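Local coordinates for transcription elongation factor SPT6 (PDB 3PJP), which binds the phosphorylated C-terminal repeat domain of RNA polymerase II through its tandem SH2 domain and probably acts as a histone H3-H4 chaperone during transcription elongation, at residues Y135-N140 against I182-G187; Y160-K165 against T190-S195. All coordinates share one frame; numbering follows the deposited sequence.

Contacts 1 and 2 both join helix 181-191 to the central sheet of the second SH2 module, and their centres lie about 10 Å apart. They illustrate how a single helix is fitted to several strands in a fold that sandwiches its sheet between two helices. Contact 1 sets the helix against strand 134-139 in the buried interior; contact 2 sets its C-terminal part, and the chain just beyond, against strand 159-166 near the surface. Strand 146-152 runs between these two strands. Along the chain the segments alternate, 135-140, 160-165, 182-187 and 190-195. The helix, which follows the strands in sequence, packs over one face of the sheet.

Contact 1. Residues Y135-N140 against I182-G187; sequences YYFSLN and IQLCNG
The core between sheet and C-terminal helix in the second SH2 module is built here from Tyr135 and Phe137 of strand 134-139, which meet Leu184 and Cys185 of helix 181-191. Cys185 is the pivot, because its sulfur is shared by two aromatic rims. SG lies 5.2 Å from the centroid of the Tyr135 ring, 83° off its normal. From the Phe137 centroid it lies 5.0 Å away, at 84°. Both are therefore in-plane sulfur-aromatic contacts at the edge, so the sulfur meets the rims and not the pi faces: C-H groups on Phe137, the hydroxyl and the neighbouring CE1 on Tyr135. On Phe137 the nearest rim atom is CE2, 3.8 Å from SG. Tyr135 OH comes within 3.4 Å of Cys185 CB, although no hydrogen bond crosses the contact.

This is the usual SH2 plan, a central sheet with a helix on each face, and the strand's alternation serves it directly. Tyr135 and Phe137 leave the strand with CB toward helix 181-191, whereas Tyr136 between them packs against Phe121, Val118 and Ile122 of helix 115-128. The segment axes approach to 11.7 Å, a spacing bridged by side chains alone. Tyr135 spans its share with CG lodged between the backbone N and the carbonyl carbon (chi1 70°), and its ring also meets that of Phe188. Leu184 and Phe137 come from opposite directions, and the Leu184 CD2 methyl stands 3.7 Å from Phe137 CE1. Leu184 also touches Phe171 and Leu173 of strand 171-173.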
ATOM      1  N   TYR A 135      -4.910  18.130  -8.298  1.00 19.97           N
ATOM      2  CA  TYR A 135      -4.946  16.952  -7.443  1.00 24.41           C
ATOM      3  C   TYR A 135      -3.545  16.452  -7.117  1.00 19.29           C
ATOM      4  O   TYR A 135      -2.630  16.547  -7.939  1.00 21.67           O
ATOM      5  CB  TYR A 135      -5.801  15.832  -8.058  1.00 24.81           C
ATOM      6  CG  TYR A 135      -5.235  15.155  -9.295  1.00 22.28           C
ATOM      7  CD1 TYR A 135      -4.555  13.948  -9.199  1.00 23.71           C
ATOM      8  CD2 TYR A 135      -5.426  15.698 -10.561  1.00 21.19           C
ATOM      9  CE1 TYR A 135      -4.056  13.312 -10.328  1.00 27.81           C
ATOM     10  CE2 TYR A 135      -4.929  15.067 -11.698  1.00 27.87           C
ATOM     11  CZ  TYR A 135      -4.248  13.876 -11.569  1.00 29.60           C
ATOM     12  OH  TYR A 135      -3.754  13.243 -12.684  1.00 30.01           O
ATOM     13  N   TYR A 136      -3.392  15.929  -5.904  1.00 18.77           N
ATOM     14  CA  TYR A 136      -2.131  15.361  -5.444  1.00 19.30           C
ATOM     15  C   TYR A 136      -2.369  14.056  -4.703  1.00 19.53           C
ATOM     16  O   TYR A 136      -3.448  13.842  -4.155  1.00 17.63           O
ATOM     17  CB  TYR A 136      -1.418  16.347  -4.523  1.00 19.15           C
ATOM     18  CG  TYR A 136      -0.977  17.595  -5.237  1.00 22.91           C
ATOM     19  CD1 TYR A 136      -0.065  17.530  -6.281  1.00 26.30           C
ATOM     20  CD2 TYR A 136      -1.475  18.840  -4.872  1.00 30.00           C
ATOM     21  CE1 TYR A 136       0.343  18.677  -6.947  1.00 31.82           C
ATOM     22  CE2 TYR A 136      -1.072  19.988  -5.525  1.00 32.12           C
ATOM     23  CZ  TYR A 136      -0.166  19.901  -6.564  1.00 31.98           C
ATOM     24  OH  TYR A 136       0.235  21.042  -7.218  1.00 38.95           O
ATOM     25  N   PHE A 137      -1.360  13.186  -4.708  1.00 18.78           N
ATOM     26  CA  PHE A 137      -1.328  12.004  -3.856  1.00 16.50           C
ATOM     27  C   PHE A 137      -0.356  12.282  -2.725  1.00 16.58           C
ATOM     28  O   PHE A 137       0.642  12.983  -2.916  1.00 17.20           O
ATOM     29  CB  PHE A 137      -0.834  10.779  -4.643  1.00 17.72           C
ATOM     30  CG  PHE A 137      -1.669  10.442  -5.839  1.00 16.04           C
ATOM     31  CD1 PHE A 137      -2.839   9.713  -5.704  1.00 18.53           C
ATOM     32  CD2 PHE A 137      -1.278  10.846  -7.103  1.00 21.34           C
ATOM     33  CE1 PHE A 137      -3.606   9.396  -6.809  1.00 21.19           C
ATOM     34  CE2 PHE A 137      -2.047  10.532  -8.215  1.00 20.73           C
ATOM     35  CZ  PHE A 137      -3.203   9.807  -8.069  1.00 18.25           C
ATOM     36  N   SER A 138      -0.654  11.743  -1.547  1.00 15.88           N
ATOM     37  CA  SER A 138       0.271  11.790  -0.420  1.00 12.96           C
ATOM     38  C   SER A 138       0.126  10.540   0.453  1.00 13.65           C
ATOM     39  O   SER A 138      -0.845   9.798   0.346  1.00 17.42           O
ATOM     40  CB  SER A 138       0.050  13.070   0.400  1.00 15.10           C
ATOM     41  OG  SER A 138      -1.256  13.094   0.935  1.00 17.55           O
ATOM     42  N   LEU A 139       1.116  10.283   1.307  1.00 12.96           N
ATOM     43  CA  LEU A 139       1.084   9.090   2.127  1.00 15.30           C
ATOM     44  C   LEU A 139       0.154   9.221   3.320  1.00 17.41           C
ATOM     45  O   LEU A 139       0.125  10.250   3.992  1.00 21.02           O
ATOM     46  CB  LEU A 139       2.491   8.742   2.605  1.00 17.62           C
ATOM     47  CG  LEU A 139       3.311   7.905   1.625  1.00 23.20           C
ATOM     48  CD1 LEU A 139       4.786   7.902   2.030  1.00 30.16           C
ATOM     49  CD2 LEU A 139       2.766   6.487   1.571  1.00 25.51           C
ATOM     50  N   ASN A 140      -0.620   8.172   3.567  1.00 15.66           N
ATOM     51  CA  ASN A 140      -1.437   8.083   4.771  1.00 15.39           C
ATOM     52  C   ASN A 140      -0.575   7.488   5.873  1.00 18.15           C
ATOM     53  O   ASN A 140      -0.347   6.282   5.920  1.00 17.69           O
ATOM     54  CB  ASN A 140      -2.671   7.208   4.515  1.00 19.85           C
ATOM     55  CG  ASN A 140      -3.677   7.240   5.671  1.00 17.38           C
ATOM     56  OD1 ASN A 140      -3.301   7.358   6.848  1.00 18.79           O
ATOM     57  ND2 ASN A 140      -4.959   7.135   5.339  1.00 18.43           N
ATOM     58  N   ILE A 182      -0.593   5.887 -14.217  1.00 17.24           N
ATOM     59  CA  ILE A 182      -1.323   6.476 -15.334  1.00 18.68           C
ATOM     60  C   ILE A 182      -2.787   6.020 -15.377  1.00 16.59           C
ATOM     61  O   ILE A 182      -3.689   6.837 -15.576  1.00 18.79           O
ATOM     62  CB  ILE A 182      -0.627   6.168 -16.680  1.00 24.66           C
ATOM     63  CG1 ILE A 182       0.686   6.951 -16.772  1.00 30.84           C
ATOM     64  CG2 ILE A 182      -1.538   6.516 -17.847  1.00 30.40           C
ATOM     65  CD1 ILE A 182       1.616   6.475 -17.861  1.00 32.38           C
ATOM     66  N   GLN A 183      -3.023   4.723 -15.201  1.00 19.80           N
ATOM     67  CA  GLN A 183      -4.392   4.203 -15.223  1.00 17.66           C
ATOM     68  C   GLN A 183      -5.163   4.692 -14.009  1.00 17.48           C
ATOM     69  O   GLN A 183      -6.367   4.946 -14.091  1.00 18.98           O
ATOM     70  CB  GLN A 183      -4.402   2.673 -15.254  1.00 19.82           C
ATOM     71  CG  GLN A 183      -4.187   2.034 -16.627  1.00 24.92           C
ATOM     72  CD  GLN A 183      -3.971   0.527 -16.520  1.00 28.55           C
ATOM     73  OE1 GLN A 183      -3.063   0.075 -15.817  1.00 31.54           O
ATOM     74  NE2 GLN A 183      -4.814  -0.257 -17.195  1.00 26.84           N
ATOM     75  N   LEU A 184      -4.467   4.818 -12.885  1.00 15.08           N
ATOM     76  CA  LEU A 184      -5.081   5.347 -11.667  1.00 15.44           C
ATOM     77  C   LEU A 184      -5.587   6.775 -11.862  1.00 16.03           C
ATOM     78  O   LEU A 184      -6.711   7.108 -11.450  1.00 15.09           O
ATOM     79  CB  LEU A 184      -4.074   5.321 -10.526  1.00 11.94           C
ATOM     80  CG  LEU A 184      -4.461   6.044  -9.229  1.00 12.30           C
ATOM     81  CD1 LEU A 184      -5.624   5.331  -8.576  1.00 16.15           C
ATOM     82  CD2 LEU A 184      -3.246   6.013  -8.309  1.00 14.59           C
ATOM     83  N   CYS A 185      -4.758   7.633 -12.460  1.00 15.07           N
ATOM     84  CA  CYS A 185      -5.174   9.012 -12.679  1.00 16.83           C
ATOM     85  C   CYS A 185      -6.317   9.072 -13.685  1.00 16.68           C
ATOM     86  O   CYS A 185      -7.245   9.828 -13.500  1.00 17.84           O
ATOM     87  CB  CYS A 185      -4.022   9.917 -13.123  1.00 14.90           C
ATOM     88  SG  CYS A 185      -2.670  10.007 -11.936  1.00 20.16           S
ATOM     89  N   ASN A 186      -6.243   8.252 -14.732  1.00 21.68           N
ATOM     90  CA  ASN A 186      -7.337   8.191 -15.693  1.00 18.26           C
ATOM     91  C   ASN A 186      -8.633   7.694 -15.043  1.00 19.29           C
ATOM     92  O   ASN A 186      -9.710   8.194 -15.338  1.00 18.89           O
ATOM     93  CB  ASN A 186      -6.969   7.309 -16.896  1.00 17.06           C
ATOM     94  CG  ASN A 186      -5.907   7.945 -17.788  1.00 24.00           C
ATOM     95  OD1 ASN A 186      -5.681   9.154 -17.739  1.00 34.64           O
ATOM     96  ND2 ASN A 186      -5.262   7.130 -18.619  1.00 27.21           N
ATOM     97  N   GLY A 187      -8.524   6.701 -14.171  1.00 17.75           N
ATOM     98  CA  GLY A 187      -9.678   6.173 -13.462  1.00 16.13           C
ATOM     99  C   GLY A 187     -10.288   7.189 -12.511  1.00 16.45           C
ATOM    100  O   GLY A 187     -11.514   7.304 -12.419  1.00 19.52           O
TER

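Contact 2. Residues Y160-K165 against T190-S195; sequences YIWNVK and TLLKSS
Trp162 carries this contact with the six-membered part of its indole, which reaches from strand 159-166 to Leu191 and Leu192, at the C-terminal side of helix 181-191. Its side chain leaves the strand with CG anti to the carbonyl carbon (chi1 -73°). A second torsion of 1° then places CD1 on the same side as CA and swings the benzo ring outward, so that CZ3 and CH2 become the leading atoms. CZ3 lies 3.8 Å from Leu191 CB. CH2 faces the backbone as well: Leu191 O sits 3.7 Å from CH2, at the ring edge and in its plane, a carbonyl meeting an aromatic C-H rim without a conventional hydrogen bond.

In SH2 folds the C-terminal helix rests on one face of the central sheet, and here the indole stands between the sheet and the C-terminal part of that helix. Leu191 offers Trp162 only the root of its side chain; the Leu191 side chain also packs on Val174 and Asn175. Leu192 behaves differently: CD1 continues the chain anti to CA (chi2 179°), and it is the other methyl, CD2, set off to the side, that stands 3.8 Å from Trp162 CH2 as the side chains cross obliquely. A backbone hydrogen bond from Lys193 N to Thr190 O, 3.1 Å long, accompanies the turn of the chain. Phe151, on neighbouring strand 146-152, meets the Trp162 ring edge-to-face and also touches Leu192.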
ATOM      1  N   TYR A 160     -11.965  17.699  -1.834  1.00 16.93           N
ATOM      2  CA  TYR A 160     -12.349  16.359  -1.420  1.00 17.14           C
ATOM      3  C   TYR A 160     -11.125  15.504  -1.163  1.00 15.15           C
ATOM      4  O   TYR A 160     -10.051  15.756  -1.703  1.00 14.89           O
ATOM      5  CB  TYR A 160     -13.190  15.674  -2.488  1.00 17.20           C
ATOM      6  CG  TYR A 160     -14.531  16.337  -2.734  1.00 16.22           C
ATOM      7  CD1 TYR A 160     -15.618  16.069  -1.910  1.00 18.38           C
ATOM      8  CD2 TYR A 160     -14.707  17.209  -3.798  1.00 21.01           C
ATOM      9  CE1 TYR A 160     -16.854  16.666  -2.141  1.00 19.88           C
ATOM     10  CE2 TYR A 160     -15.937  17.808  -4.045  1.00 19.29           C
ATOM     11  CZ  TYR A 160     -17.002  17.531  -3.206  1.00 22.02           C
ATOM     12  OH  TYR A 160     -18.222  18.125  -3.439  1.00 23.69           O
ATOM     13  N   ILE A 161     -11.308  14.486  -0.338  1.00 15.18           N
ATOM     14  CA  ILE A 161     -10.251  13.539  -0.053  1.00 14.23           C
ATOM     15  C   ILE A 161     -10.771  12.155  -0.334  1.00 11.10           C
ATOM     16  O   ILE A 161     -11.705  11.681   0.319  1.00 13.74           O
ATOM     17  CB  ILE A 161      -9.755  13.638   1.415  1.00 15.99           C
ATOM     18  CG1 ILE A 161      -9.175  15.031   1.680  1.00 18.88           C
ATOM     19  CG2 ILE A 161      -8.716  12.551   1.706  1.00 18.59           C
ATOM     20  CD1 ILE A 161      -8.617  15.219   3.069  1.00 23.27           C
ATOM     21  N   TRP A 162     -10.168  11.505  -1.327  1.00 16.46           N
ATOM     22  CA  TRP A 162     -10.434  10.099  -1.592  1.00 18.75           C
ATOM     23  C   TRP A 162      -9.264   9.250  -1.100  1.00 16.75           C
ATOM     24  O   TRP A 162      -8.227   9.777  -0.695  1.00 15.44           O
ATOM     25  CB  TRP A 162     -10.685   9.864  -3.077  1.00 14.13           C
ATOM     26  CG  TRP A 162     -12.023  10.376  -3.538  1.00 13.54           C
ATOM     27  CD1 TRP A 162     -12.970  11.024  -2.778  1.00 14.94           C
ATOM     28  CD2 TRP A 162     -12.545  10.327  -4.870  1.00 17.12           C
ATOM     29  NE1 TRP A 162     -14.046  11.354  -3.562  1.00 18.45           N
ATOM     30  CE2 TRP A 162     -13.813  10.935  -4.846  1.00 17.89           C
ATOM     31  CE3 TRP A 162     -12.068   9.804  -6.078  1.00 19.25           C
ATOM     32  CZ2 TRP A 162     -14.613  11.048  -5.995  1.00 17.45           C
ATOM     33  CZ3 TRP A 162     -12.856   9.911  -7.212  1.00 17.94           C
ATOM     34  CH2 TRP A 162     -14.118  10.527  -7.165  1.00 21.33           C
ATOM     35  N   ASN A 163      -9.422   7.931  -1.140  1.00 12.93           N
ATOM     36  CA  ASN A 163      -8.452   7.048  -0.503  1.00 13.55           C
ATOM     37  C   ASN A 163      -8.012   5.976  -1.480  1.00 14.60           C
ATOM     38  O   ASN A 163      -8.842   5.388  -2.161  1.00 15.99           O
ATOM     39  CB  ASN A 163      -9.058   6.406   0.737  1.00 15.01           C
ATOM     40  CG  ASN A 163      -9.429   7.437   1.796  1.00 16.02           C
ATOM     41  OD1 ASN A 163      -8.570   7.921   2.532  1.00 18.99           O
ATOM     42  ND2 ASN A 163     -10.705   7.795   1.856  1.00 17.63           N
ATOM     43  N   VAL A 164      -6.706   5.728  -1.527  1.00 10.94           N
ATOM     44  CA  VAL A 164      -6.140   4.783  -2.484  1.00 12.53           C
ATOM     45  C   VAL A 164      -5.331   3.758  -1.702  1.00 13.55           C
ATOM     46  O   VAL A 164      -4.489   4.126  -0.885  1.00 16.19           O
ATOM     47  CB  VAL A 164      -5.214   5.495  -3.487  1.00 12.18           C
ATOM     48  CG1 VAL A 164      -4.514   4.477  -4.382  1.00 14.78           C
ATOM     49  CG2 VAL A 164      -5.997   6.481  -4.349  1.00 13.94           C
ATOM     50  N   LYS A 165      -5.589   2.467  -1.934  1.00 12.97           N
ATOM     51  CA  LYS A 165      -4.863   1.410  -1.217  1.00 12.03           C
ATOM     52  C   LYS A 165      -3.831   0.764  -2.133  1.00 12.45           C
ATOM     53  O   LYS A 165      -4.141   0.346  -3.252  1.00 15.01           O
ATOM     54  CB  LYS A 165      -5.838   0.356  -0.674  1.00 13.75           C
ATOM     55  CG  LYS A 165      -5.158  -0.903  -0.083  1.00 20.88           C
ATOM     56  CD  LYS A 165      -4.800  -0.750   1.370  1.00 26.70           C
ATOM     57  CE  LYS A 165      -4.402  -2.106   1.963  1.00 40.09           C
ATOM     58  NZ  LYS A 165      -4.010  -2.012   3.395  1.00 53.10           N
ATOM     59  N   THR A 190     -12.270   9.642 -14.514  1.00 18.03           N
ATOM     60  CA  THR A 190     -13.528   9.037 -14.958  1.00 22.14           C
ATOM     61  C   THR A 190     -14.557   9.052 -13.815  1.00 20.27           C
ATOM     62  O   THR A 190     -15.746   9.335 -14.022  1.00 21.02           O
ATOM     63  CB  THR A 190     -13.273   7.609 -15.500  1.00 26.02           C
ATOM     64  OG1 THR A 190     -12.522   7.696 -16.716  1.00 25.95           O
ATOM     65  CG2 THR A 190     -14.567   6.870 -15.764  1.00 22.57           C
ATOM     66  N   LEU A 191     -14.079   8.781 -12.605  1.00 17.82           N
ATOM     67  CA  LEU A 191     -14.924   8.759 -11.421  1.00 18.43           C
ATOM     68  C   LEU A 191     -15.406  10.151 -11.022  1.00 19.52           C
ATOM     69  O   LEU A 191     -16.306  10.280 -10.190  1.00 21.91           O
ATOM     70  CB  LEU A 191     -14.175   8.100 -10.251  1.00 15.98           C
ATOM     71  CG  LEU A 191     -13.991   6.594 -10.417  1.00 18.73           C
ATOM     72  CD1 LEU A 191     -12.979   6.057  -9.415  1.00 18.64           C
ATOM     73  CD2 LEU A 191     -15.331   5.865 -10.293  1.00 26.07           C
ATOM     74  N   LEU A 192     -14.808  11.201 -11.588  1.00 18.96           N
ATOM     75  CA  LEU A 192     -15.308  12.558 -11.330  1.00 20.23           C
ATOM     76  C   LEU A 192     -16.531  12.895 -12.184  1.00 22.59           C
ATOM     77  O   LEU A 192     -17.238  13.842 -11.900  1.00 22.10           O
ATOM     78  CB  LEU A 192     -14.227  13.610 -11.570  1.00 19.51           C
ATOM     79  CG  LEU A 192     -13.025  13.542 -10.629  1.00 18.05           C
ATOM     80  CD1 LEU A 192     -12.025  14.622 -10.983  1.00 20.43           C
ATOM     81  CD2 LEU A 192     -13.472  13.664  -9.179  1.00 21.99           C
ATOM     82  N   LYS A 193     -16.762  12.115 -13.230  1.00 21.87           N
ATOM     83  CA  LYS A 193     -17.878  12.358 -14.133  1.00 18.57           C
ATOM     84  C   LYS A 193     -19.103  11.618 -13.629  1.00 18.75           C
ATOM     85  O   LYS A 193     -18.984  10.604 -12.951  1.00 22.21           O
ATOM     86  CB  LYS A 193     -17.529  11.844 -15.524  1.00 19.38           C
ATOM     87  CG  LYS A 193     -16.388  12.561 -16.227  1.00 20.47           C
ATOM     88  CD  LYS A 193     -16.144  11.900 -17.583  1.00 26.77           C
ATOM     89  CE  LYS A 193     -15.218  12.712 -18.458  1.00 40.09           C
ATOM     90  NZ  LYS A 193     -15.335  12.299 -19.891  1.00 43.08           N
ATOM     91  N   SER A 194     -20.289  12.121 -13.961  1.00 23.88           N
ATOM     92  CA  SER A 194     -21.500  11.359 -13.681  1.00 21.96           C
ATOM     93  C   SER A 194     -21.435  10.039 -14.441  1.00 23.61           C
ATOM     94  O   SER A 194     -20.849   9.964 -15.525  1.00 20.71           O
ATOM     95  CB  SER A 194     -22.755  12.141 -14.088  1.00 22.71           C
ATOM     96  OG  SER A 194     -22.750  12.430 -15.475  1.00 27.16           O
ATOM     97  N   SER A 195     -22.042   9.005 -13.871  1.00 23.34           N
ATOM     98  CA  SER A 195     -21.979   7.674 -14.451  1.00 28.36           C
ATOM     99  C   SER A 195     -22.465   7.625 -15.894  1.00 26.80           C
ATOM    100  O   SER A 195     -21.936   6.860 -16.695  1.00 29.26           O
ATOM    101  CB  SER A 195     -22.755   6.673 -13.597  1.00 37.00           C
ATOM    102  OG  SER A 195     -24.088   7.103 -13.400  1.00 36.30           O
TER